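Pyridoxamine 5-phosphate-dependent dehydrase (Escherichia coli, PDB 2R0T) removes the C3'-hydroxyl group from GDP-4-keto-6-deoxy-D-mannose, a pyridoxal-phosphate-dependent step on the way to L-colitose of the bacterial O-antigen. Local coordinates at residues T60-M65 with S91-P96; L159-E164 with M181-S186; V85-W90 with T337-K342; M54-S59 with Y249-L254. The protein carries 1 engineered substitution. One frame throughout, in Å; residues are numbered along the deposited sequence.

Contact 1: residues T60-M65 with S91-P96. With PGU (N-({3-hydroxy-2-methyl-5-[(phosphonooxy)methyl]pyridin-4-yl}methyl)-L-glutamic acid), chain C.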
# COMPACT_ATOMS: atom_id res chain seq x y z
N THR A 60 2.53 2.89 -4.87
CA THR A 60 1.11 2.61 -4.87
C THR A 60 0.37 3.56 -5.79
O THR A 60 -0.76 3.25 -6.18
CB THR A 60 0.50 2.67 -3.48
OG1 THR A 60 0.69 3.97 -2.92
CG2 THR A 60 1.14 1.60 -2.63
N ALA A 61 1.00 4.68 -6.17
CA ALA A 61 0.38 5.63 -7.11
C ALA A 61 0.46 4.88 -8.45
O ALA A 61 -0.50 4.80 -9.17
CB ALA A 61 1.12 7.00 -7.16
N ASN A 62 1.57 4.23 -8.75
CA ASN A 62 1.66 3.45 -9.97
C ASN A 62 0.66 2.28 -9.96
O ASN A 62 0.09 1.90 -10.98
CB ASN A 62 3.08 2.91 -10.14
CG ASN A 62 4.04 4.00 -10.58
OD1 ASN A 62 3.62 5.11 -10.87
ND2 ASN A 62 5.34 3.70 -10.65
N LEU A 63 0.49 1.66 -8.80
CA LEU A 63 -0.43 0.51 -8.74
C LEU A 63 -1.86 0.90 -9.11
O LEU A 63 -2.50 0.35 -10.00
CB LEU A 63 -0.41 -0.11 -7.33
CG LEU A 63 -1.17 -1.43 -7.13
CD1 LEU A 63 -0.55 -2.67 -7.88
CD2 LEU A 63 -1.38 -1.68 -5.63
N LEU A 64 -2.38 1.88 -8.40
CA LEU A 64 -3.75 2.26 -8.74
C LEU A 64 -3.88 2.83 -10.15
O LEU A 64 -4.95 2.77 -10.74
CB LEU A 64 -4.32 3.26 -7.73
CG LEU A 64 -4.26 2.80 -6.28
CD1 LEU A 64 -4.95 3.74 -5.29
CD2 LEU A 64 -4.65 1.38 -6.07
N MET A 65 -2.82 3.45 -10.67
CA MET A 65 -2.88 4.04 -11.99
C MET A 65 -3.22 2.95 -12.97
O MET A 65 -4.05 3.14 -13.88
CB MET A 65 -1.54 4.67 -12.41
CG MET A 65 -1.70 5.33 -13.77
SD MET A 65 -0.20 6.14 -14.25
CE MET A 65 1.08 4.82 -13.88
N SER A 91 11.87 -0.22 -10.20
CA SER A 91 11.15 -1.46 -10.26
C SER A 91 9.61 -1.33 -10.26
O SER A 91 8.89 -2.06 -10.94
CB SER A 91 11.62 -2.39 -9.11
OG SER A 91 11.24 -1.91 -7.83
N THR A 92 9.10 -0.46 -9.37
CA THR A 92 7.67 -0.45 -9.16
C THR A 92 6.99 0.27 -10.28
O THR A 92 5.82 0.51 -10.19
CB THR A 92 7.19 0.13 -7.83
OG1 THR A 92 7.62 1.49 -7.72
CG2 THR A 92 7.68 -0.69 -6.64
N THR A 93 7.70 0.65 -11.32
CA THR A 93 7.01 1.17 -12.50
C THR A 93 6.51 -0.10 -13.21
O THR A 93 5.48 -0.12 -13.86
CB THR A 93 8.06 1.71 -13.47
OG1 THR A 93 8.67 2.85 -12.89
CG2 THR A 93 7.44 2.08 -14.79
N TYR A 94 7.24 -1.21 -13.08
CA TYR A 94 6.91 -2.44 -13.82
C TYR A 94 6.04 -3.43 -13.10
O TYR A 94 5.24 -4.13 -13.72
CB TYR A 94 8.21 -3.16 -14.12
CG TYR A 94 9.20 -2.26 -14.81
CD1 TYR A 94 8.97 -1.82 -16.11
CD2 TYR A 94 10.34 -1.83 -14.19
CE1 TYR A 94 9.87 -1.03 -16.82
CE2 TYR A 94 11.23 -1.03 -14.87
CZ TYR A 94 11.02 -0.68 -16.22
OH TYR A 94 11.93 0.08 -16.93
N TYR A 95 6.27 -3.56 -11.80
CA TYR A 95 5.53 -4.58 -11.11
C TYR A 95 4.03 -4.59 -11.41
O TYR A 95 3.41 -5.65 -11.56
CB TYR A 95 5.75 -4.55 -9.61
CG TYR A 95 7.18 -4.82 -9.23
CD1 TYR A 95 7.66 -4.38 -8.02
CD2 TYR A 95 8.00 -5.56 -10.05
CE1 TYR A 95 8.96 -4.65 -7.63
CE2 TYR A 95 9.35 -5.84 -9.68
CZ TYR A 95 9.79 -5.38 -8.45
OH TYR A 95 11.05 -5.60 -8.02
N PRO A 96 3.42 -3.42 -11.37
CA PRO A 96 1.96 -3.35 -11.54
C PRO A 96 1.43 -3.98 -12.85
O PRO A 96 0.35 -4.53 -12.87
CB PRO A 96 1.66 -1.84 -11.41
CG PRO A 96 2.83 -1.32 -10.52
CD PRO A 96 4.02 -2.19 -10.84
N1 PGU C . 8.67 5.50 -9.96
C2 PGU C . 9.82 6.10 -10.22
C2A PGU C . 10.14 6.34 -11.67
C3 PGU C . 10.69 6.47 -9.16
O3 PGU C . 11.87 7.08 -9.39
C4 PGU C . 10.37 6.16 -7.83
C4A PGU C . 11.32 6.50 -6.71
C5 PGU C . 9.15 5.47 -7.62
C6 PGU C . 8.32 5.19 -8.70
C5A PGU C . 8.75 5.01 -6.25
O4P PGU C . 8.08 6.00 -5.57
P PGU C . 8.15 5.71 -4.03
O1P PGU C . 7.40 6.93 -3.34
O2P PGU C . 9.66 5.65 -3.57
O3P PGU C . 7.56 4.29 -3.71
N PGU C . 12.49 5.59 -6.74
CA PGU C . 13.35 5.74 -5.52
CB PGU C . 13.03 4.57 -4.55
CG PGU C . 13.21 5.07 -3.13
CD PGU C . 12.35 4.24 -2.19
OE1 PGU C . 12.93 3.51 -1.32
OE2 PGU C . 11.05 4.29 -2.27
C PGU C . 14.84 5.65 -5.92
O PGU C . 15.72 5.32 -5.05
OXT PGU C . 15.20 5.87 -7.15

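Contact 2: residues L159-E164 with M181-S186. With PGU (N-({3-hydroxy-2-methyl-5-[(phosphonooxy)methyl]pyridin-4-yl}methyl)-L-glutamic acid), chain C.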
# COMPACT_ATOMS: atom_id res chain seq x y z
N LEU A 159 0.52 7.23 -20.47
CA LEU A 159 0.56 7.30 -19.02
C LEU A 159 1.92 7.83 -18.67
O LEU A 159 2.82 7.67 -19.47
CB LEU A 159 0.49 5.88 -18.47
CG LEU A 159 -0.83 5.16 -18.69
CD1 LEU A 159 -0.79 3.83 -18.00
CD2 LEU A 159 -1.90 5.92 -18.00
N GLU A 160 2.09 8.44 -17.50
CA GLU A 160 3.40 8.91 -17.09
C GLU A 160 3.73 8.50 -15.67
O GLU A 160 2.97 8.84 -14.75
CB GLU A 160 3.49 10.45 -17.05
CG GLU A 160 3.28 11.18 -18.39
CD GLU A 160 3.29 12.70 -18.22
OE1 GLU A 160 4.40 13.26 -17.95
OE2 GLU A 160 2.20 13.33 -18.28
N ASP A 161 4.92 7.89 -15.48
CA ASP A 161 5.49 7.77 -14.13
C ASP A 161 6.40 9.04 -14.02
O ASP A 161 7.42 9.21 -14.73
CB ASP A 161 6.29 6.50 -13.93
CG ASP A 161 6.97 6.45 -12.57
OD1 ASP A 161 7.07 7.46 -11.83
OD2 ASP A 161 7.47 5.37 -12.25
N ASN A 162 5.96 10.00 -13.22
CA ASN A 162 6.68 11.26 -13.05
C ASN A 162 7.28 11.28 -11.65
O ASN A 162 7.33 12.34 -11.02
CB ASN A 162 5.72 12.44 -13.21
CG ASN A 162 6.43 13.66 -13.65
OD1 ASN A 162 7.26 13.61 -14.57
ND2 ASN A 162 6.17 14.78 -12.96
N CYS A 163 7.63 10.13 -11.12
CA CYS A 163 8.12 10.14 -9.74
C CYS A 163 9.45 10.83 -9.49
O CYS A 163 9.82 11.13 -8.35
CB CYS A 163 8.11 8.72 -9.19
SG CYS A 163 6.38 8.22 -8.91
N GLU A 164 10.20 11.01 -10.57
CA GLU A 164 11.53 11.69 -10.54
C GLU A 164 11.58 13.08 -11.15
O GLU A 164 12.64 13.72 -11.19
CB GLU A 164 12.59 10.82 -11.26
CG GLU A 164 12.68 9.42 -10.72
CD GLU A 164 13.77 8.55 -11.36
OE1 GLU A 164 14.37 8.97 -12.37
OE2 GLU A 164 14.02 7.44 -10.83
N MET A 181 -3.22 9.74 -16.89
CA MET A 181 -2.85 9.83 -15.49
C MET A 181 -1.35 10.05 -15.48
O MET A 181 -0.66 9.73 -16.47
CB MET A 181 -3.15 8.56 -14.68
CG MET A 181 -4.57 8.52 -14.24
SD MET A 181 -5.00 6.89 -13.65
CE MET A 181 -5.30 5.88 -15.11
N GLY A 182 -0.88 10.64 -14.38
CA GLY A 182 0.54 10.88 -14.23
C GLY A 182 0.74 10.58 -12.75
O GLY A 182 -0.09 11.01 -11.96
N THR A 183 1.81 9.88 -12.36
CA THR A 183 2.04 9.65 -10.91
C THR A 183 3.23 10.49 -10.33
O THR A 183 4.19 10.85 -11.06
CB THR A 183 2.22 8.14 -10.58
OG1 THR A 183 3.33 7.66 -11.33
CG2 THR A 183 0.97 7.31 -10.90
N PHE A 184 3.20 10.81 -9.03
CA PHE A 184 4.28 11.57 -8.36
C PHE A 184 4.66 10.90 -7.05
O PHE A 184 3.85 10.18 -6.41
CB PHE A 184 3.84 13.01 -7.97
CG PHE A 184 3.53 13.89 -9.16
CD1 PHE A 184 2.38 13.68 -9.93
CD2 PHE A 184 4.39 14.92 -9.52
CE1 PHE A 184 2.09 14.48 -11.04
CE2 PHE A 184 4.14 15.72 -10.63
CZ PHE A 184 2.98 15.50 -11.38
N SER A 185 5.84 11.27 -6.56
CA SER A 185 6.30 10.66 -5.31
C SER A 185 6.77 11.73 -4.39
O SER A 185 7.50 12.60 -4.85
CB SER A 185 7.50 9.78 -5.60
OG SER A 185 8.07 9.28 -4.41
N SER A 186 6.38 11.69 -3.10
CA SER A 186 6.98 12.65 -2.12
C SER A 186 7.82 11.95 -1.04
O SER A 186 7.91 12.37 0.12
CB SER A 186 5.98 13.61 -1.50
OG SER A 186 4.83 12.84 -1.23
N1 PGU C . 8.67 5.50 -9.96
C2 PGU C . 9.82 6.10 -10.22
C2A PGU C . 10.14 6.34 -11.67
C3 PGU C . 10.69 6.47 -9.16
O3 PGU C . 11.87 7.08 -9.39
C4 PGU C . 10.37 6.16 -7.83
C4A PGU C . 11.32 6.50 -6.71
C5 PGU C . 9.15 5.47 -7.62
C6 PGU C . 8.32 5.19 -8.70
C5A PGU C . 8.75 5.01 -6.25
O4P PGU C . 8.08 6.00 -5.57
P PGU C . 8.15 5.71 -4.03
O1P PGU C . 7.40 6.93 -3.34
O2P PGU C . 9.66 5.65 -3.57
O3P PGU C . 7.56 4.29 -3.71
N PGU C . 12.49 5.59 -6.74
CA PGU C . 13.35 5.74 -5.52
CB PGU C . 13.03 4.57 -4.55
CG PGU C . 13.21 5.07 -3.13
CD PGU C . 12.35 4.24 -2.19
OE1 PGU C . 12.93 3.51 -1.32
OE2 PGU C . 11.05 4.29 -2.27
C PGU C . 14.84 5.65 -5.92
O PGU C . 15.72 5.32 -5.05
OXT PGU C . 15.20 5.87 -7.15
O HOH W 1 7.20 13.14 -8.38

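Contact 3: residues V85-W90 with T337-K342. With PGU (N-({3-hydroxy-2-methyl-5-[(phosphonooxy)methyl]pyridin-4-yl}methyl)-L-glutamic acid), chain C.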
# COMPACT_ATOMS: atom_id res chain seq x y z
N VAL A 85 6.93 0.00 -22.45
CA VAL A 85 7.69 0.71 -21.41
C VAL A 85 9.14 0.79 -21.90
O VAL A 85 9.56 0.04 -22.79
CB VAL A 85 7.68 -0.12 -20.06
CG1 VAL A 85 6.26 -0.20 -19.48
CG2 VAL A 85 8.12 -1.56 -20.33
N PRO A 86 9.88 1.72 -21.30
CA PRO A 86 11.31 1.87 -21.54
C PRO A 86 12.05 0.91 -20.61
O PRO A 86 11.50 0.44 -19.59
CB PRO A 86 11.59 3.31 -21.11
CG PRO A 86 10.48 3.62 -20.11
CD PRO A 86 9.30 2.82 -20.51
N ALA A 87 13.30 0.61 -20.95
CA ALA A 87 14.09 -0.35 -20.19
C ALA A 87 14.73 0.11 -18.88
O ALA A 87 15.25 -0.73 -18.13
CB ALA A 87 15.16 -0.90 -21.07
N VAL A 88 14.72 1.42 -18.63
CA VAL A 88 15.31 2.03 -17.45
C VAL A 88 14.27 2.81 -16.64
O VAL A 88 13.64 3.73 -17.19
CB VAL A 88 16.46 3.00 -17.81
CG1 VAL A 88 17.11 3.60 -16.55
CG2 VAL A 88 17.53 2.25 -18.62
N SER A 89 14.07 2.39 -15.39
CA SER A 89 13.15 3.04 -14.45
C SER A 89 13.27 2.28 -13.15
O SER A 89 13.96 1.26 -13.11
CB SER A 89 11.70 2.90 -14.96
OG SER A 89 10.85 3.77 -14.24
N TRP A 90 12.54 2.75 -12.13
CA TRP A 90 12.39 2.05 -10.86
C TRP A 90 11.54 0.76 -11.02
O TRP A 90 10.64 0.59 -11.91
CB TRP A 90 11.71 2.96 -9.84
CG TRP A 90 11.78 2.40 -8.46
CD1 TRP A 90 10.75 2.00 -7.65
CD2 TRP A 90 12.98 2.12 -7.76
NE1 TRP A 90 11.26 1.51 -6.45
CE2 TRP A 90 12.62 1.58 -6.51
CE3 TRP A 90 14.33 2.30 -8.06
CZ2 TRP A 90 13.57 1.16 -5.60
CZ3 TRP A 90 15.26 1.98 -7.13
CH2 TRP A 90 14.89 1.39 -5.92
N THR A 337 18.06 2.40 -11.81
CA THR A 337 18.52 1.06 -11.45
C THR A 337 19.30 0.39 -12.58
O THR A 337 19.49 -0.81 -12.57
CB THR A 337 17.38 0.19 -10.96
OG1 THR A 337 16.62 -0.29 -12.09
CG2 THR A 337 16.51 1.02 -10.04
N GLY A 338 19.77 1.16 -13.55
CA GLY A 338 20.50 0.56 -14.67
C GLY A 338 19.50 -0.09 -15.60
O GLY A 338 18.33 0.24 -15.56
N ASN A 339 19.95 -1.10 -16.32
CA ASN A 339 19.10 -1.81 -17.26
C ASN A 339 18.21 -2.78 -16.49
O ASN A 339 18.71 -3.71 -15.88
CB ASN A 339 19.97 -2.62 -18.24
CG ASN A 339 19.15 -3.43 -19.21
OD1 ASN A 339 17.95 -3.24 -19.30
ND2 ASN A 339 19.77 -4.37 -19.91
N PHE A 340 16.90 -2.57 -16.52
CA PHE A 340 16.03 -3.46 -15.77
C PHE A 340 16.02 -4.88 -16.29
O PHE A 340 15.80 -5.88 -15.58
CB PHE A 340 14.62 -2.90 -15.82
CG PHE A 340 13.71 -3.51 -14.79
CD1 PHE A 340 13.91 -3.22 -13.45
CD2 PHE A 340 12.79 -4.45 -15.13
CE1 PHE A 340 13.16 -3.80 -12.45
CE2 PHE A 340 12.02 -5.06 -14.14
CZ PHE A 340 12.21 -4.70 -12.80
N LEU A 341 16.33 -5.00 -17.56
CA LEU A 341 16.23 -6.31 -18.20
C LEU A 341 17.20 -7.30 -17.67
O LEU A 341 17.14 -8.49 -17.93
CB LEU A 341 16.40 -6.20 -19.71
CG LEU A 341 15.15 -5.52 -20.33
CD1 LEU A 341 15.30 -5.12 -21.78
CD2 LEU A 341 13.97 -6.46 -20.14
N LYS A 342 18.12 -6.81 -16.86
CA LYS A 342 19.09 -7.76 -16.32
C LYS A 342 18.54 -8.49 -15.12
O LYS A 342 19.19 -9.39 -14.60
CB LYS A 342 20.34 -7.00 -15.89
CG LYS A 342 20.05 -6.08 -14.72
CD LYS A 342 21.23 -5.20 -14.34
CE LYS A 342 20.75 -4.13 -13.39
NZ LYS A 342 21.74 -3.76 -12.34
N1 PGU C . 8.67 5.50 -9.96
C2 PGU C . 9.82 6.10 -10.22
C2A PGU C . 10.14 6.34 -11.67
C3 PGU C . 10.69 6.47 -9.16
O3 PGU C . 11.87 7.08 -9.39
C4 PGU C . 10.37 6.16 -7.83
C4A PGU C . 11.32 6.50 -6.71
C5 PGU C . 9.15 5.47 -7.62
C6 PGU C . 8.32 5.19 -8.70
C5A PGU C . 8.75 5.01 -6.25
O4P PGU C . 8.08 6.00 -5.57
P PGU C . 8.15 5.71 -4.03
O1P PGU C . 7.40 6.93 -3.34
O2P PGU C . 9.66 5.65 -3.57
O3P PGU C . 7.56 4.29 -3.71
N PGU C . 12.49 5.59 -6.74
CA PGU C . 13.35 5.74 -5.52
CB PGU C . 13.03 4.57 -4.55
CG PGU C . 13.21 5.07 -3.13
CD PGU C . 12.35 4.24 -2.19
OE1 PGU C . 12.93 3.51 -1.32
OE2 PGU C . 11.05 4.29 -2.27
C PGU C . 14.84 5.65 -5.92
O PGU C . 15.72 5.32 -5.05
OXT PGU C . 15.20 5.87 -7.15

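Contact 4: residues M54-S59 with Y249-L254. With PGU (N-({3-hydroxy-2-methyl-5-[(phosphonooxy)methyl]pyridin-4-yl}methyl)-L-glutamic acid), chain C; PGU (N-({3-hydroxy-2-methyl-5-[(phosphonooxy)methyl]pyridin-4-yl}methyl)-L-glutamic acid), chain D.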
# COMPACT_ATOMS: atom_id res chain seq x y z
N MET A 54 -4.11 11.68 -3.41
CA MET A 54 -2.92 11.30 -2.68
C MET A 54 -2.90 9.89 -2.15
O MET A 54 -3.88 9.47 -1.48
CB MET A 54 -2.65 12.28 -1.52
CG MET A 54 -1.37 11.98 -0.72
SD MET A 54 -1.21 13.06 0.78
CE MET A 54 0.61 12.94 1.18
N VAL A 55 -1.80 9.18 -2.41
CA VAL A 55 -1.67 7.83 -1.86
C VAL A 55 -0.44 7.67 -0.93
O VAL A 55 0.35 8.61 -0.69
CB VAL A 55 -1.73 6.69 -2.93
CG1 VAL A 55 -3.06 6.75 -3.69
CG2 VAL A 55 -0.60 6.93 -3.92
N SER A 56 -0.26 6.43 -0.46
CA SER A 56 0.83 6.15 0.48
C SER A 56 2.25 6.24 -0.09
O SER A 56 3.20 6.41 0.67
CB SER A 56 0.57 4.84 1.21
OG SER A 56 0.57 3.78 0.27
N SER A 57 2.45 6.19 -1.40
CA SER A 57 3.80 6.32 -1.90
C SER A 57 3.69 6.41 -3.39
O SER A 57 2.62 6.17 -3.91
CB SER A 57 4.62 5.08 -1.53
OG SER A 57 4.15 3.86 -2.15
N GLY A 58 4.78 6.75 -4.07
CA GLY A 58 4.69 6.74 -5.53
C GLY A 58 4.48 5.33 -6.11
O GLY A 58 3.94 5.16 -7.21
N SER A 59 4.86 4.29 -5.39
CA SER A 59 4.72 2.92 -5.89
C SER A 59 3.23 2.60 -5.96
O SER A 59 2.68 2.11 -6.96
CB SER A 59 5.50 2.00 -4.92
OG SER A 59 6.88 2.11 -5.20
N TYR A 249 -7.87 -1.36 -2.47
CA TYR A 249 -6.83 -1.51 -1.48
C TYR A 249 -7.06 -0.51 -0.37
O TYR A 249 -7.98 0.31 -0.40
CB TYR A 249 -5.50 -1.11 -2.13
CG TYR A 249 -5.10 -1.98 -3.33
CD1 TYR A 249 -5.48 -1.65 -4.64
CD2 TYR A 249 -4.33 -3.14 -3.14
CE1 TYR A 249 -5.01 -2.43 -5.73
CE2 TYR A 249 -3.94 -3.94 -4.18
CZ TYR A 249 -4.30 -3.61 -5.46
OH TYR A 249 -3.90 -4.48 -6.46
N ASN A 250 -6.20 -0.54 0.64
CA ASN A 250 -6.21 0.55 1.61
C ASN A 250 -4.78 1.11 1.46
O ASN A 250 -3.82 0.48 1.90
CB ASN A 250 -6.50 0.15 3.06
CG ASN A 250 -6.08 1.22 4.02
OD1 ASN A 250 -5.63 2.27 3.59
ND2 ASN A 250 -6.18 0.96 5.30
N VAL A 251 -4.65 2.15 0.65
CA VAL A 251 -3.37 2.86 0.38
C VAL A 251 -3.46 4.37 0.69
O VAL A 251 -2.84 5.23 0.06
CB VAL A 251 -2.74 2.60 -1.00
CG1 VAL A 251 -2.41 1.13 -1.11
CG2 VAL A 251 -3.57 3.12 -2.18
N ARG A 252 -4.28 4.66 1.69
CA ARG A 252 -4.52 6.00 2.20
C ARG A 252 -3.22 6.54 2.79
O ARG A 252 -2.48 5.79 3.50
CB ARG A 252 -5.55 5.95 3.36
CG ARG A 252 -6.94 5.35 3.04
CD ARG A 252 -7.96 5.46 4.23
NE ARG A 252 -7.56 4.64 5.38
CZ ARG A 252 -8.37 3.87 6.10
NH1 ARG A 252 -9.66 3.89 5.81
NH2 ARG A 252 -7.89 3.12 7.11
N PRO A 253 -3.00 7.84 2.55
CA PRO A 253 -1.86 8.56 3.16
C PRO A 253 -2.30 9.04 4.55
O PRO A 253 -3.50 9.18 4.83
CB PRO A 253 -1.67 9.79 2.26
CG PRO A 253 -2.93 9.86 1.33
CD PRO A 253 -3.83 8.69 1.65
N LEU A 254 -1.31 9.25 5.41
CA LEU A 254 -1.61 9.76 6.75
C LEU A 254 -1.81 11.28 6.72
O LEU A 254 -1.21 12.01 5.92
CB LEU A 254 -0.47 9.40 7.67
CG LEU A 254 -0.35 7.90 7.94
CD1 LEU A 254 0.88 7.78 8.77
CD2 LEU A 254 -1.60 7.42 8.70
N1 PGU C . 8.67 5.50 -9.96
C2 PGU C . 9.82 6.10 -10.22
C2A PGU C . 10.14 6.34 -11.67
C3 PGU C . 10.69 6.47 -9.16
O3 PGU C . 11.87 7.08 -9.39
C4 PGU C . 10.37 6.16 -7.83
C4A PGU C . 11.32 6.50 -6.71
C5 PGU C . 9.15 5.47 -7.62
C6 PGU C . 8.32 5.19 -8.70
C5A PGU C . 8.75 5.01 -6.25
O4P PGU C . 8.08 6.00 -5.57
P PGU C . 8.15 5.71 -4.03
O1P PGU C . 7.40 6.93 -3.34
O2P PGU C . 9.66 5.65 -3.57
O3P PGU C . 7.56 4.29 -3.71
N PGU C . 12.49 5.59 -6.74
CA PGU C . 13.35 5.74 -5.52
CB PGU C . 13.03 4.57 -4.55
CG PGU C . 13.21 5.07 -3.13
CD PGU C . 12.35 4.24 -2.19
OE1 PGU C . 12.93 3.51 -1.32
OE2 PGU C . 11.05 4.29 -2.27
C PGU C . 14.84 5.65 -5.92
O PGU C . 15.72 5.32 -5.05
OXT PGU C . 15.20 5.87 -7.15
N1 PGU D . -9.41 -7.19 8.05
C2 PGU D . -10.25 -7.19 9.06
C2A PGU D . -10.88 -8.49 9.49
C3 PGU D . -10.58 -6.04 9.78
O3 PGU D . -11.42 -6.12 10.83
C4 PGU D . -10.05 -4.80 9.46
C4A PGU D . -10.42 -3.56 10.32
C5 PGU D . -9.20 -4.85 8.27
C6 PGU D . -8.90 -6.05 7.64
C5A PGU D . -8.56 -3.64 7.64
O4P PGU D . -7.22 -3.50 8.11
P PGU D . -6.81 -1.95 8.05
O1P PGU D . -5.60 -1.77 9.10
O2P PGU D . -8.09 -1.05 8.47
O3P PGU D . -6.39 -1.60 6.55
N PGU D . -11.62 -2.91 9.73
CA PGU D . -11.80 -1.68 10.11
CB PGU D . -11.56 -0.76 8.90
CG PGU D . -10.75 0.45 9.35
CD PGU D . -10.25 1.21 8.12
OE1 PGU D . -9.06 1.01 7.68
OE2 PGU D . -11.02 2.06 7.55
C PGU D . -13.27 -1.58 10.50
O PGU D . -13.85 -0.44 10.51
OXT PGU D . -13.94 -2.65 10.75

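Contact 1: residues T60-M65 with S91-P96
The polar link between these two helices is one side-chain-to-backbone hydrogen bond: N62 ND2 donates to the carbonyl oxygen T92 O at 3.3 Å, with 163° at the hydrogen. The oxygen lies practically in the amide plane of N62, whereas seen from T92 the donor sits well above the carbonyl plane, 50° from it. Four residues after T92 comes P96, which has no N-H to offer, and the helix kinks there, which probably leaves the T92 carbonyl available to the asparagine. The rest of the N62 amide is used too, OD1 with T183 and ND2 also with D161, which fixes its rotation. The same ND2 lies 3.8 Å from pyridine atom N1 of the bound PLP-glutamate adduct, and T92 and T93 line that pocket beside it.

Apolar packing completes the contact. The ring of P96 lies against the backbone of N62 and L63, with CB 4.1 Å from L63 CA. From the side, L63 brings CD1 to 4.2 Å from P96 CB.

The segments run nearly parallel, 25° apart with axes 8.6 Å from each other. Helix 58-68 turns A61 and M65 to strand 181-185 and L64 to V55, while S91 and Y95 of helix 91-99 bond to H217 O of the second subunit.

Contact 2: residues L159-E164 with M181-S186
C163 and S185 touch CB to CB beside the bound PLP-glutamate adduct, C163 just past strand 157-161 and S185 at the end of strand 181-185, two neighbouring parallel strands in the mixed sheet of the fold type I (aspartate aminotransferase) large domain. C163 CB is 3.3 Å from ring atom C2 of the adduct, and S185 OG donates to phosphate oxygen O1P at 2.7 Å. D161, near the end of its strand, brings OD2 to within 2.6 Å of the pyridine nitrogen N1, the aspartate-to-ring-nitrogen pairing that marks this class of enzymes.

The next layer holds these groups in place. With CG swung opposite the backbone N (chi1 175°), the D161 carboxylate can serve two ends at once: while OD2 faces the ring and also meets T93 and N62, OD1 accepts from C163 N at 2.8 Å, closing an Asx turn that sets the cysteine against the cofactor. T183 lies on the same face of the sheet as D161, its OG1 resting near D161 CA and bonded to N62.

Behind them the strands pair in parallel fashion, T183 N bonding to E160 O and N162 N to T183 O, both at 2.9 Å. E160, on the other face, sends its carboxylate to G176 and G179. N162 lays its CB over one face of the F184 ring, amide and ring planes 83° apart, its OD1 going to N136. Past the last backbone pair a water closes the gap, donating to N162 O at 2.8 Å and accepting from S185 N.

Contact 3: residues V85-W90 with T337-K342
A87 O is met by F340 N at 2.9 Å, with an angle of 161° at the hydrogen and the donor almost in line with the C=O. This backbone bond ties the loop leaving strand 82-86 to the loop 337-342, far away in sequence. Just next to it, N339 OD1 accepts from L341 N at 3.0 Å; this Asx turn starts the short 3-10 segment 340-342 and brings L341 CD1 alongside A87 CB.

A second bond lies two residues on, where T337 OG1 donates to S89 O at 3.2 Å. The two T337 branches divide the work: OG1, placed between backbone N and carbonyl carbon (chi1 78°), takes the polar task, and CG2 comes obliquely to the six-membered ring of W90, 3.2 Å from CE3, the two side chains crossing at about a right angle. V88 meanwhile sets both methyls against G338 O, each 3.7 Å away. The F340 ring stacks with that of Y94.

W90 carries the contact into the pocket. Over one face of its indole sits CB of the glutamate part of the adduct, 3.5 Å above the plane, while its own CB packs on ring atoms C2 and C3. H217 and F244 of the second subunit also meet this indole. An aromatic residue packed beside the cofactor ring and the bound amino acid, with the neighbouring subunit closing in, fits the active-site plan of fold type I PLP enzymes, to which the DegT/DnrJ/EryC1 family belongs.

Contact 4: residues M54-S59 with Y249-L254
M54 is stretched out, CG opposite the backbone N (chi1 -178°) and the chain straight beyond it, which lays its whole length across the ring of P253. The fit is tight, M54 CG to P253 CG being 3.3 Å, and SD rests 3.6 Å from P253 CB. Next to this pair V55 and V251 lie side by side, CG1 4.0 Å from CG2. S56 N reaches V251 O at 2.9 Å, but the bond is bent to 127° and weak.

Both segments lead from this packing to a cofactor, each to a different one. Residues 57-59 are the phosphate cup of the fold type I enzymes. S57 OG caps helix 58-68 by accepting a weak bond from S59 N. At that helix start the adduct's phosphate oxygen O1P accepts from G58 N at 2.7 Å, and S59 OG donates to O3P, also at 2.7 Å. The positive end of the helix dipole probably helps hold the phosphate.

Residues 250-252 instead serve the adduct in the second subunit's site. N250 ND2 donates to its phosphate oxygen O3P at 2.9 Å. R252, bent at chi3 (-67°), turns its guanidinium edge-on to the glutamate carboxylate, NH1 donating to OE2 at 2.9 Å and NH2 facing OE1. E196 of the second subunit makes a salt bridge with R252 NE.

In the fold
Contacts 1 to 3 all line the same adduct, with the 54-59 half of contact 4 beside them; the 249-254 half reaches the second subunit's adduct, and N250 and R252 of that subunit complete this site in return. Contacts 1 and 2, centres 10 Å apart, are joined by probable hydrogen bonds N62 OD1 to T183 OG1 (2.6 Å) and T93 OG1 to D161 OD2 (2.9 Å), so that N62 and T93 hold D161, the residue at the pyridine nitrogen, with T183 one step further out. Contact 1 meets contact 4 through T92 OG1 and S59 OG, 2.7 Å apart, and contact 3 through Y94 OH and P86 O, also 2.7 Å. Contacts 3 and 4 do not touch, their centres about 24 Å apart.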